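Local structure of N-acetylglucosamine-6-phosphate deacetylase (Thermotoga maritima, 1O12) at residues 13-18 and 30-36; 131-137 and 187-191; 274-278 and 288-292. The protein probably removes the acetyl group from N-acetylglucosamine 6-phosphate, as a metal-dependent amidohydrolase of the NagA family. All coordinates share one frame. Residue numbers count along the deposited sequence, not the author numbering.

The three contacts sample different parts of a NagA-type amidohydrolase, which pairs a catalytic TIM barrel with a small beta domain. Contact 1 belongs to the small domain, and contact 2 to the metal end of the barrel; their centres are 46 Å apart, on opposite sides of the chain's centre. Contact 2 contains His188, which binds the iron ion together with Glu127 and His209. Contact 3 lies about 26 Å from contact 2 and 40 Å from contact 1, centre to centre, in a small three-stranded sheet; the side chains of Val288 and of Ala301, a predicted substrate-binding residue, are about 7 Å apart. No two of the contacts touch.

Contact 1: residues 13-18 and 30-36; sequences MIVEKV and GDVEIEE
Residues 13-18 and 30-36 form an antiparallel pair whose axes approach to 4.7 Å, with N-to-C directions 174° apart. Met13, Ile34 and Asp31 bury most surface here. Met13, present as selenomethionine, begins the register: its O accepts from Ile34 N at 2.7 Å, while its flexible chi1-t side chain, exposed at the start of the modelled chain, reaches along the partner strand until Met13 CE lies 4.0 Å from Glu35 CA. Ile34 (chi1 m, chi2 t) is beta-branched, apt for an extended backbone, and its buried side chain packs on Ala351 and Leu353. Between these residues and the bulge, Ile14 faces Glu33 as a non-hydrogen-bonded pair (CA-CA 4.6 Å). Val15 and Val32 are a hydrogen-bonded pair, Val15 N to Val32 O 2.9 Å and Val32 N to Val15 O 2.8 Å, with both valines turned to the same buried face as Val18. Farther on, Lys17 adopts left-handed backbone angles (49/59), and the register shifts by one. Val18 N donates to Gly30 O at 3.0 Å, and Gly30 N to Val18 O at 3.1 Å. Asp31 (chi1 m) takes up the amide displaced by this kink: its OD2 accepts from Lys17 N at 2.7 Å, a job fitted to a short carboxylate, while OD1 forms a salt bridge with Arg45. Strand 38-44 pairs with the far edge of strand 26-35. Lys17 and Val18, both facing Gly30, form a G1 beta bulge that turns a corner in the small beta domain accompanying the barrel in NagA enzymes.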
HETATM    1  N   MSE A  13      32.234 -27.780  13.861  1.00 60.82           N
HETATM    2  CA  MSE A  13      31.881 -27.809  15.308  1.00 61.50           C
HETATM    3  C   MSE A  13      31.903 -26.402  15.888  1.00 58.52           C
HETATM    4  O   MSE A  13      31.167 -26.087  16.819  1.00 58.54           O
HETATM    5  CB  MSE A  13      32.836 -28.718  16.097  1.00 66.70           C
HETATM    6  CG  MSE A  13      32.311 -29.034  17.501  1.00 75.02           C
HETATM    7 SE   MSE A  13      32.454 -30.919  18.154  1.00 89.79          SE
HETATM    8  CE  MSE A  13      30.807 -31.731  17.479  1.00 84.75           C
ATOM      9  N   ILE A  14      32.734 -25.534  15.338  1.00 55.62           N
ATOM     10  CA  ILE A  14      32.779 -24.171  15.841  1.00 53.25           C
ATOM     11  C   ILE A  14      33.084 -23.114  14.766  1.00 50.93           C
ATOM     12  O   ILE A  14      34.034 -23.255  13.995  1.00 50.36           O
ATOM     13  CB  ILE A  14      33.784 -24.075  17.008  1.00 53.84           C
ATOM     14  CG1 ILE A  14      33.849 -22.652  17.541  1.00 56.32           C
ATOM     15  CG2 ILE A  14      35.148 -24.498  16.553  1.00 55.89           C
ATOM     16  CD1 ILE A  14      34.277 -22.615  19.012  1.00 59.11           C
ATOM     17  N   VAL A  15      32.254 -22.074  14.683  1.00 47.27           N
ATOM     18  CA  VAL A  15      32.486 -21.004  13.703  1.00 43.24           C
ATOM     19  C   VAL A  15      32.798 -19.784  14.545  1.00 42.65           C
ATOM     20  O   VAL A  15      31.959 -19.351  15.325  1.00 41.64           O
ATOM     21  CB  VAL A  15      31.232 -20.724  12.852  1.00 41.60           C
ATOM     22  CG1 VAL A  15      31.541 -19.690  11.792  1.00 38.71           C
ATOM     23  CG2 VAL A  15      30.739 -22.005  12.218  1.00 37.83           C
ATOM     24  N   GLU A  16      34.002 -19.240  14.399  1.00 43.44           N
ATOM     25  CA  GLU A  16      34.417 -18.088  15.204  1.00 45.84           C
ATOM     26  C   GLU A  16      34.610 -16.767  14.479  1.00 45.20           C
ATOM     27  O   GLU A  16      34.738 -16.723  13.260  1.00 46.01           O
ATOM     28  CB  GLU A  16      35.717 -18.394  15.979  1.00 47.79           C
ATOM     29  CG  GLU A  16      36.926 -18.790  15.106  1.00 53.71           C
ATOM     30  CD  GLU A  16      38.246 -18.929  15.909  1.00 57.69           C
ATOM     31  OE1 GLU A  16      38.184 -19.429  17.069  1.00 57.60           O
ATOM     32  OE2 GLU A  16      39.333 -18.542  15.371  1.00 57.19           O
ATOM     33  N   LYS A  17      34.626 -15.700  15.273  1.00 44.58           N
ATOM     34  CA  LYS A  17      34.837 -14.351  14.800  1.00 45.48           C
ATOM     35  C   LYS A  17      33.951 -14.030  13.605  1.00 44.27           C
ATOM     36  O   LYS A  17      34.442 -13.692  12.518  1.00 43.67           O
ATOM     37  CB  LYS A  17      36.311 -14.163  14.407  1.00 49.12           C
ATOM     38  CG  LYS A  17      37.333 -14.506  15.492  1.00 52.01           C
ATOM     39  CD  LYS A  17      38.770 -14.323  14.978  1.00 54.94           C
ATOM     40  CE  LYS A  17      39.093 -15.217  13.761  1.00 57.40           C
ATOM     41  NZ  LYS A  17      38.337 -14.882  12.508  1.00 58.35           N
ATOM     42  N   VAL A  18      32.642 -14.132  13.794  1.00 41.61           N
ATOM     43  CA  VAL A  18      31.744 -13.844  12.690  1.00 38.83           C
ATOM     44  C   VAL A  18      30.667 -12.855  13.045  1.00 36.80           C
ATOM     45  O   VAL A  18      30.400 -12.592  14.218  1.00 38.42           O
ATOM     46  CB  VAL A  18      31.046 -15.144  12.138  1.00 38.19           C
ATOM     47  CG1 VAL A  18      32.014 -15.917  11.312  1.00 36.38           C
ATOM     48  CG2 VAL A  18      30.484 -16.008  13.280  1.00 36.20           C
ATOM     49  N   GLY A  30      30.777 -12.637  17.254  1.00 44.62           N
ATOM     50  CA  GLY A  30      30.898 -13.691  18.249  1.00 44.77           C
ATOM     51  C   GLY A  30      31.280 -15.033  17.630  1.00 45.01           C
ATOM     52  O   GLY A  30      31.817 -15.097  16.514  1.00 45.36           O
ATOM     53  N   ASP A  31      31.006 -16.111  18.357  1.00 45.47           N
ATOM     54  CA  ASP A  31      31.318 -17.463  17.896  1.00 45.74           C
ATOM     55  C   ASP A  31      30.076 -18.326  18.118  1.00 44.21           C
ATOM     56  O   ASP A  31      29.288 -18.065  19.046  1.00 41.41           O
ATOM     57  CB  ASP A  31      32.501 -18.053  18.694  1.00 48.99           C
ATOM     58  CG  ASP A  31      33.751 -17.155  18.678  1.00 52.56           C
ATOM     59  OD1 ASP A  31      34.664 -17.363  19.528  1.00 55.91           O
ATOM     60  OD2 ASP A  31      33.835 -16.242  17.828  1.00 54.16           O
ATOM     61  N   VAL A  32      29.892 -19.325  17.249  1.00 42.72           N
ATOM     62  CA  VAL A  32      28.757 -20.240  17.350  1.00 41.77           C
ATOM     63  C   VAL A  32      29.312 -21.660  17.483  1.00 42.94           C
ATOM     64  O   VAL A  32      30.239 -22.057  16.769  1.00 41.95           O
ATOM     65  CB  VAL A  32      27.797 -20.152  16.110  1.00 40.21           C
ATOM     66  CG1 VAL A  32      26.661 -21.181  16.248  1.00 37.83           C
ATOM     67  CG2 VAL A  32      27.214 -18.761  15.980  1.00 36.42           C
ATOM     68  N   GLU A  33      28.735 -22.409  18.414  1.00 44.67           N
ATOM     69  CA  GLU A  33      29.155 -23.769  18.699  1.00 47.64           C
ATOM     70  C   GLU A  33      28.097 -24.787  18.300  1.00 47.21           C
ATOM     71  O   GLU A  33      26.950 -24.731  18.754  1.00 46.04           O
ATOM     72  CB  GLU A  33      29.446 -23.897  20.184  1.00 51.87           C
ATOM     73  CG  GLU A  33      30.597 -24.815  20.526  1.00 58.73           C
ATOM     74  CD  GLU A  33      30.990 -24.690  21.999  1.00 63.27           C
ATOM     75  OE1 GLU A  33      30.173 -25.081  22.878  1.00 66.10           O
ATOM     76  OE2 GLU A  33      32.110 -24.187  22.275  1.00 65.18           O
ATOM     77  N   ILE A  34      28.526 -25.727  17.465  1.00 47.64           N
ATOM     78  CA  ILE A  34      27.691 -26.793  16.926  1.00 47.37           C
ATOM     79  C   ILE A  34      28.084 -28.180  17.416  1.00 48.26           C
ATOM     80  O   ILE A  34      29.227 -28.608  17.245  1.00 47.69           O
ATOM     81  CB  ILE A  34      27.784 -26.807  15.414  1.00 46.08           C
ATOM     82  CG1 ILE A  34      27.504 -25.397  14.877  1.00 45.90           C
ATOM     83  CG2 ILE A  34      26.837 -27.837  14.862  1.00 45.50           C
ATOM     84  CD1 ILE A  34      27.582 -25.289  13.385  1.00 43.37           C
ATOM     85  N   GLU A  35      27.118 -28.872  18.012  1.00 50.27           N
ATOM     86  CA  GLU A  35      27.296 -30.224  18.542  1.00 52.90           C
ATOM     87  C   GLU A  35      26.292 -31.147  17.834  1.00 53.09           C
ATOM     88  O   GLU A  35      25.081 -31.043  18.026  1.00 51.47           O
ATOM     89  CB  GLU A  35      27.067 -30.224  20.069  1.00 56.59           C
ATOM     90  CG  GLU A  35      27.362 -31.555  20.817  1.00 61.82           C
ATOM     91  CD  GLU A  35      27.460 -31.384  22.355  1.00 64.63           C
ATOM     92  OE1 GLU A  35      26.481 -30.896  22.972  1.00 64.87           O
ATOM     93  OE2 GLU A  35      28.519 -31.738  22.946  1.00 66.19           O
ATOM     94  N   GLU A  36      26.812 -32.034  16.995  1.00 54.90           N
ATOM     95  CA  GLU A  36      25.985 -32.962  16.239  1.00 55.66           C
ATOM     96  C   GLU A  36      24.683 -32.305  15.768  1.00 54.41           C
ATOM     97  O   GLU A  36      23.601 -32.539  16.317  1.00 53.57           O
ATOM     98  CB  GLU A  36      25.672 -34.207  17.079  1.00 59.13           C
ATOM     99  CG  GLU A  36      25.371 -35.439  16.227  1.00 63.11           C
ATOM    100  CD  GLU A  36      25.139 -36.703  17.053  1.00 66.00           C
ATOM    101  OE1 GLU A  36      24.165 -36.727  17.852  1.00 66.16           O
ATOM    102  OE2 GLU A  36      25.934 -37.670  16.892  1.00 66.39           O
TER

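Contact 2: residues 131-137 and 187-191; sequences ISKEKKG and GHSIA. With FE (Fe (III) ion), chain C.
Two loops that follow barrel strands 121-127 and 183-186 meet here at the metal end of an amidohydrolase TIM barrel; neither has regular secondary structure. Gly187, extended at -176/160, leads in, its O 4.0 Å from Ile131 CG2. His188 follows with left-handed backbone angles (56/54) and dominates the interface. Its O accepts from Ser132 N at 2.9 Å, and its CB packs 3.6 Å from Ile131 CB, so the aliphatic Ile131 (chi1 p) supports the base of the imidazole. With chi1 m and chi2 -71°, the ring directs NE2 to the iron ion at 2.2 Å, where Glu127 and His209 also bind. The first loop helps to hold the ring: His188 ND1 donates to Lys135 O at 2.9 Å, with the carbonyl near the imidazole plane. Histidine suits this double task, for one ring nitrogen can coordinate while the other, protonated, donates a hydrogen bond. Ser189 points its CB away from the first loop, and its OG hydrogen-bonds Glu167. Ile190 (chi1 p) turns back toward residues 131-137 as an apolar wedge: its CG2 lies 3.8 Å from Lys135 CG, on the aliphatic part of that lysine, and its CD1 is 3.5 Å from Glu134 OE1. Ala191 packs against Ile224 of helix 223-230 and closes an ST turn, Ala191 N donating to Ser189 OG at 2.8 Å.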
ATOM      1  N   ILE A 131      -6.796 -23.372  -9.042  1.00 34.92           N
ATOM      2  CA  ILE A 131      -6.664 -21.955  -9.190  1.00 34.54           C
ATOM      3  C   ILE A 131      -7.649 -21.398 -10.182  1.00 35.27           C
ATOM      4  O   ILE A 131      -8.466 -22.125 -10.747  1.00 34.51           O
ATOM      5  CB  ILE A 131      -5.211 -21.578  -9.587  1.00 33.43           C
ATOM      6  CG1 ILE A 131      -4.781 -22.316 -10.861  1.00 31.87           C
ATOM      7  CG2 ILE A 131      -4.286 -21.899  -8.420  1.00 32.12           C
ATOM      8  CD1 ILE A 131      -3.325 -22.027 -11.285  1.00 29.39           C
ATOM      9  N   SER A 132      -7.572 -20.087 -10.362  1.00 37.12           N
ATOM     10  CA  SER A 132      -8.430 -19.364 -11.286  1.00 38.85           C
ATOM     11  C   SER A 132      -7.843 -19.444 -12.699  1.00 41.46           C
ATOM     12  O   SER A 132      -6.640 -19.226 -12.901  1.00 40.50           O
ATOM     13  CB  SER A 132      -8.506 -17.911 -10.835  1.00 38.24           C
ATOM     14  OG  SER A 132      -8.953 -17.060 -11.860  1.00 40.40           O
ATOM     15  N   LYS A 133      -8.674 -19.779 -13.682  1.00 44.00           N
ATOM     16  CA  LYS A 133      -8.178 -19.825 -15.059  1.00 46.33           C
ATOM     17  C   LYS A 133      -7.911 -18.388 -15.547  1.00 47.64           C
ATOM     18  O   LYS A 133      -7.057 -18.172 -16.416  1.00 48.61           O
ATOM     19  CB  LYS A 133      -9.185 -20.521 -15.984  1.00 45.20           C
ATOM     20  CG  LYS A 133      -9.327 -22.032 -15.747  1.00 46.90           C
ATOM     21  CD  LYS A 133     -10.626 -22.525 -16.339  1.00 47.19           C
ATOM     22  CE  LYS A 133     -10.813 -24.008 -16.153  1.00 48.63           C
ATOM     23  NZ  LYS A 133     -11.926 -24.496 -17.026  1.00 47.90           N
ATOM     24  N   GLU A 134      -8.614 -17.407 -14.975  1.00 48.12           N
ATOM     25  CA  GLU A 134      -8.433 -16.017 -15.385  1.00 49.75           C
ATOM     26  C   GLU A 134      -7.082 -15.421 -14.933  1.00 49.72           C
ATOM     27  O   GLU A 134      -6.631 -14.390 -15.443  1.00 48.86           O
ATOM     28  CB  GLU A 134      -9.596 -15.160 -14.868  1.00 52.72           C
ATOM     29  CG  GLU A 134      -9.715 -13.827 -15.609  1.00 58.60           C
ATOM     30  CD  GLU A 134     -10.849 -12.938 -15.105  1.00 61.91           C
ATOM     31  OE1 GLU A 134     -11.993 -13.452 -14.988  1.00 65.76           O
ATOM     32  OE2 GLU A 134     -10.600 -11.728 -14.848  1.00 61.50           O
ATOM     33  N   LYS A 135      -6.440 -16.077 -13.974  1.00 48.63           N
ATOM     34  CA  LYS A 135      -5.149 -15.636 -13.482  1.00 48.37           C
ATOM     35  C   LYS A 135      -4.253 -16.872 -13.471  1.00 49.46           C
ATOM     36  O   LYS A 135      -3.443 -17.068 -12.577  1.00 50.09           O
ATOM     37  CB  LYS A 135      -5.292 -15.050 -12.068  1.00 46.25           C
ATOM     38  CG  LYS A 135      -5.847 -13.635 -12.033  1.00 42.07           C
ATOM     39  CD  LYS A 135      -4.895 -12.695 -12.744  1.00 40.32           C
ATOM     40  CE  LYS A 135      -5.412 -11.292 -12.796  1.00 41.01           C
ATOM     41  NZ  LYS A 135      -4.471 -10.400 -13.542  1.00 42.72           N
ATOM     42  N   LYS A 136      -4.420 -17.702 -14.491  1.00 50.09           N
ATOM     43  CA  LYS A 136      -3.666 -18.934 -14.632  1.00 50.61           C
ATOM     44  C   LYS A 136      -2.186 -18.724 -14.888  1.00 51.10           C
ATOM     45  O   LYS A 136      -1.358 -19.503 -14.427  1.00 51.42           O
ATOM     46  CB  LYS A 136      -4.245 -19.765 -15.780  1.00 51.13           C
ATOM     47  CG  LYS A 136      -4.035 -19.163 -17.159  1.00 51.47           C
ATOM     48  CD  LYS A 136      -4.778 -19.965 -18.227  1.00 54.23           C
ATOM     49  CE  LYS A 136      -4.548 -19.380 -19.634  1.00 54.64           C
ATOM     50  NZ  LYS A 136      -3.159 -19.633 -20.156  1.00 54.92           N
ATOM     51  N   GLY A 137      -1.868 -17.693 -15.660  1.00 51.99           N
ATOM     52  CA  GLY A 137      -0.495 -17.376 -16.014  1.00 52.01           C
ATOM     53  C   GLY A 137       0.539 -18.485 -15.975  1.00 51.89           C
ATOM     54  O   GLY A 137       1.041 -18.848 -14.910  1.00 54.24           O
ATOM     55  N   GLY A 187      -3.306 -17.485  -4.183  1.00 29.27           N
ATOM     56  CA  GLY A 187      -2.621 -17.039  -5.380  1.00 28.62           C
ATOM     57  C   GLY A 187      -3.377 -17.492  -6.616  1.00 30.64           C
ATOM     58  O   GLY A 187      -4.196 -18.420  -6.547  1.00 28.13           O
ATOM     59  N   HIS A 188      -3.109 -16.824  -7.746  1.00 33.47           N
ATOM     60  CA  HIS A 188      -3.754 -17.116  -9.031  1.00 34.61           C
ATOM     61  C   HIS A 188      -5.252 -17.029  -8.862  1.00 34.93           C
ATOM     62  O   HIS A 188      -5.979 -17.946  -9.197  1.00 36.75           O
ATOM     63  CB  HIS A 188      -3.346 -18.505  -9.492  1.00 36.97           C
ATOM     64  CG  HIS A 188      -1.890 -18.612  -9.804  1.00 41.64           C
ATOM     65  ND1 HIS A 188      -1.322 -18.017 -10.917  1.00 41.75           N
ATOM     66  CD2 HIS A 188      -0.875 -19.212  -9.137  1.00 42.04           C
ATOM     67  CE1 HIS A 188      -0.022 -18.255 -10.924  1.00 42.92           C
ATOM     68  NE2 HIS A 188       0.276 -18.978  -9.855  1.00 43.34           N
ATOM     69  N   SER A 189      -5.702 -15.897  -8.345  1.00 35.67           N
ATOM     70  CA  SER A 189      -7.103 -15.703  -8.048  1.00 35.89           C
ATOM     71  C   SER A 189      -7.634 -14.315  -8.362  1.00 35.86           C
ATOM     72  O   SER A 189      -6.874 -13.352  -8.455  1.00 35.72           O
ATOM     73  CB  SER A 189      -7.301 -15.997  -6.562  1.00 35.87           C
ATOM     74  OG  SER A 189      -8.312 -15.193  -5.981  1.00 36.40           O
ATOM     75  N   ILE A 190      -8.948 -14.212  -8.546  1.00 37.69           N
ATOM     76  CA  ILE A 190      -9.553 -12.892  -8.772  1.00 39.83           C
ATOM     77  C   ILE A 190     -10.456 -12.581  -7.598  1.00 39.43           C
ATOM     78  O   ILE A 190     -11.186 -11.614  -7.615  1.00 42.01           O
ATOM     79  CB  ILE A 190     -10.395 -12.787 -10.076  1.00 38.46           C
ATOM     80  CG1 ILE A 190     -11.390 -13.939 -10.164  1.00 38.93           C
ATOM     81  CG2 ILE A 190      -9.486 -12.699 -11.277  1.00 35.39           C
ATOM     82  CD1 ILE A 190     -12.036 -14.019 -11.555  1.00 39.48           C
ATOM     83  N   ALA A 191     -10.393 -13.411  -6.571  1.00 39.32           N
ATOM     84  CA  ALA A 191     -11.209 -13.217  -5.392  1.00 39.95           C
ATOM     85  C   ALA A 191     -11.193 -11.782  -4.844  1.00 40.86           C
ATOM     86  O   ALA A 191     -10.179 -11.063  -4.886  1.00 40.97           O
ATOM     87  CB  ALA A 191     -10.774 -14.189  -4.301  1.00 40.34           C
TER
HETATM   88 FE    FE C 401       2.471 -19.122 -10.225  0.97 67.19          FE

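Contact 3: residues 274-278 and 288-292; sequences LKDGT and VKDGV
This is a surface contact in which a loop aspartate binds the turn of a beta hairpin, at the small three-stranded antiparallel sheet that follows barrel strand 262-265. Residues 274-278 run into the first strand of that sheet, and residues 288-292 join its second and third strands. The hairpin reverses through a type I' turn from Lys289 to Val292, closed by Lys289 N to Val292 O at 3.2 Å and Val292 N to Lys289 O at 3.1 Å. Asp290 (58/35) and Gly291 (84/-15) occupy the two left-handed corners; a CB on Gly291 would jam against the preceding carbonyl, so glycine fits. Asp276 sits at the centre of an inverse gamma turn (-60/87), and with chi1 m its OD1 accepts from Gly291 N at 2.9 Å, a geometry for which a short acidic side chain is well matched. Bringing OD1 to the turn also presses the aspartate against Val288: Asp276 OD1 is 3.4 Å from Val288 CG1 and Asp276 CB only 3.0 Å from Val288 O, a tight van der Waals contact. Val288 has chi1 t, its beta-branched side chain at home in a buried strand position. Lys289 folds back so that its NZ donates to Val288 O at 2.9 Å. Around the contact, Val288 packs on Ala271, Gly291 O accepts a hydrogen bond from Thr304, and Val292 rests on Val243 and Leu300, with strand 285-289 central between strands 278-280 and 292-294.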
ATOM      1  N   LEU A 274      21.189 -21.773 -17.002  1.00 52.76           N
ATOM      2  CA  LEU A 274      21.476 -22.326 -18.321  1.00 52.89           C
ATOM      3  C   LEU A 274      21.382 -21.226 -19.384  1.00 54.91           C
ATOM      4  O   LEU A 274      20.690 -20.226 -19.180  1.00 55.58           O
ATOM      5  CB  LEU A 274      20.488 -23.438 -18.655  1.00 49.17           C
ATOM      6  CG  LEU A 274      20.426 -24.589 -17.653  1.00 48.73           C
ATOM      7  CD1 LEU A 274      19.518 -25.697 -18.183  1.00 43.60           C
ATOM      8  CD2 LEU A 274      21.822 -25.123 -17.401  1.00 46.67           C
ATOM      9  N   LYS A 275      22.085 -21.402 -20.502  1.00 56.29           N
ATOM     10  CA  LYS A 275      22.063 -20.424 -21.602  1.00 58.52           C
ATOM     11  C   LYS A 275      20.626 -20.087 -22.023  1.00 59.53           C
ATOM     12  O   LYS A 275      19.709 -20.884 -21.836  1.00 59.76           O
ATOM     13  CB  LYS A 275      22.838 -20.954 -22.834  1.00 58.24           C
ATOM     14  CG  LYS A 275      23.171 -22.468 -22.828  1.00 59.94           C
ATOM     15  CD  LYS A 275      21.947 -23.378 -22.539  1.00 60.13           C
ATOM     16  CE  LYS A 275      22.362 -24.784 -22.044  1.00 58.92           C
ATOM     17  NZ  LYS A 275      23.191 -24.740 -20.796  1.00 56.11           N
ATOM     18  N   ASP A 276      20.428 -18.905 -22.591  1.00 61.22           N
ATOM     19  CA  ASP A 276      19.090 -18.530 -23.029  1.00 63.74           C
ATOM     20  C   ASP A 276      18.635 -19.550 -24.069  1.00 65.11           C
ATOM     21  O   ASP A 276      18.830 -19.371 -25.266  1.00 66.34           O
ATOM     22  CB  ASP A 276      19.089 -17.113 -23.629  1.00 63.78           C
ATOM     23  CG  ASP A 276      19.246 -16.023 -22.569  1.00 63.84           C
ATOM     24  OD1 ASP A 276      18.401 -15.950 -21.652  1.00 63.91           O
ATOM     25  OD2 ASP A 276      20.215 -15.241 -22.653  1.00 63.73           O
ATOM     26  N   GLY A 277      18.036 -20.638 -23.603  1.00 66.90           N
ATOM     27  CA  GLY A 277      17.579 -21.663 -24.522  1.00 67.75           C
ATOM     28  C   GLY A 277      16.082 -21.623 -24.735  1.00 68.11           C
ATOM     29  O   GLY A 277      15.474 -20.542 -24.796  1.00 67.16           O
ATOM     30  N   THR A 278      15.486 -22.812 -24.836  1.00 68.43           N
ATOM     31  CA  THR A 278      14.049 -22.918 -25.054  1.00 68.15           C
ATOM     32  C   THR A 278      13.484 -24.229 -24.521  1.00 68.47           C
ATOM     33  O   THR A 278      13.521 -25.244 -25.213  1.00 69.03           O
ATOM     34  CB  THR A 278      13.724 -22.812 -26.555  1.00 67.37           C
ATOM     35  OG1 THR A 278      14.222 -21.564 -27.057  1.00 66.51           O
ATOM     36  CG2 THR A 278      12.221 -22.896 -26.787  1.00 67.74           C
ATOM     37  N   VAL A 288      13.400 -18.250 -23.140  1.00 58.87           N
ATOM     38  CA  VAL A 288      14.192 -17.508 -22.173  1.00 59.21           C
ATOM     39  C   VAL A 288      15.156 -16.554 -22.882  1.00 60.71           C
ATOM     40  O   VAL A 288      16.114 -16.985 -23.535  1.00 60.25           O
ATOM     41  CB  VAL A 288      14.987 -18.468 -21.244  1.00 58.70           C
ATOM     42  CG1 VAL A 288      15.828 -17.684 -20.265  1.00 56.96           C
ATOM     43  CG2 VAL A 288      14.013 -19.358 -20.477  1.00 58.93           C
ATOM     44  N   LYS A 289      14.873 -15.256 -22.756  1.00 61.70           N
ATOM     45  CA  LYS A 289      15.697 -14.203 -23.347  1.00 62.60           C
ATOM     46  C   LYS A 289      16.238 -13.350 -22.210  1.00 62.20           C
ATOM     47  O   LYS A 289      15.470 -12.789 -21.415  1.00 62.83           O
ATOM     48  CB  LYS A 289      14.870 -13.335 -24.308  1.00 63.05           C
ATOM     49  CG  LYS A 289      14.269 -14.098 -25.499  1.00 66.31           C
ATOM     50  CD  LYS A 289      15.260 -14.310 -26.667  1.00 67.76           C
ATOM     51  CE  LYS A 289      16.334 -15.383 -26.403  1.00 68.46           C
ATOM     52  NZ  LYS A 289      15.821 -16.795 -26.374  1.00 68.19           N
ATOM     53  N   ASP A 290      17.560 -13.260 -22.127  1.00 61.78           N
ATOM     54  CA  ASP A 290      18.205 -12.477 -21.075  1.00 61.66           C
ATOM     55  C   ASP A 290      17.831 -12.919 -19.667  1.00 59.74           C
ATOM     56  O   ASP A 290      17.708 -12.095 -18.768  1.00 59.03           O
ATOM     57  CB  ASP A 290      17.873 -10.995 -21.228  1.00 64.52           C
ATOM     58  CG  ASP A 290      18.816 -10.285 -22.170  1.00 66.82           C
ATOM     59  OD1 ASP A 290      20.034 -10.257 -21.878  1.00 68.48           O
ATOM     60  OD2 ASP A 290      18.334  -9.755 -23.198  1.00 68.19           O
ATOM     61  N   GLY A 291      17.634 -14.219 -19.479  1.00 58.45           N
ATOM     62  CA  GLY A 291      17.313 -14.720 -18.155  1.00 56.50           C
ATOM     63  C   GLY A 291      15.850 -14.646 -17.797  1.00 55.10           C
ATOM     64  O   GLY A 291      15.415 -15.274 -16.834  1.00 55.34           O
ATOM     65  N   VAL A 292      15.088 -13.874 -18.561  1.00 54.39           N
ATOM     66  CA  VAL A 292      13.666 -13.735 -18.304  1.00 52.66           C
ATOM     67  C   VAL A 292      12.882 -14.770 -19.102  1.00 53.20           C
ATOM     68  O   VAL A 292      12.797 -14.704 -20.330  1.00 52.21           O
ATOM     69  CB  VAL A 292      13.172 -12.337 -18.676  1.00 51.78           C
ATOM     70  CG1 VAL A 292      11.694 -12.189 -18.294  1.00 48.89           C
ATOM     71  CG2 VAL A 292      14.040 -11.288 -17.989  1.00 50.48           C
TER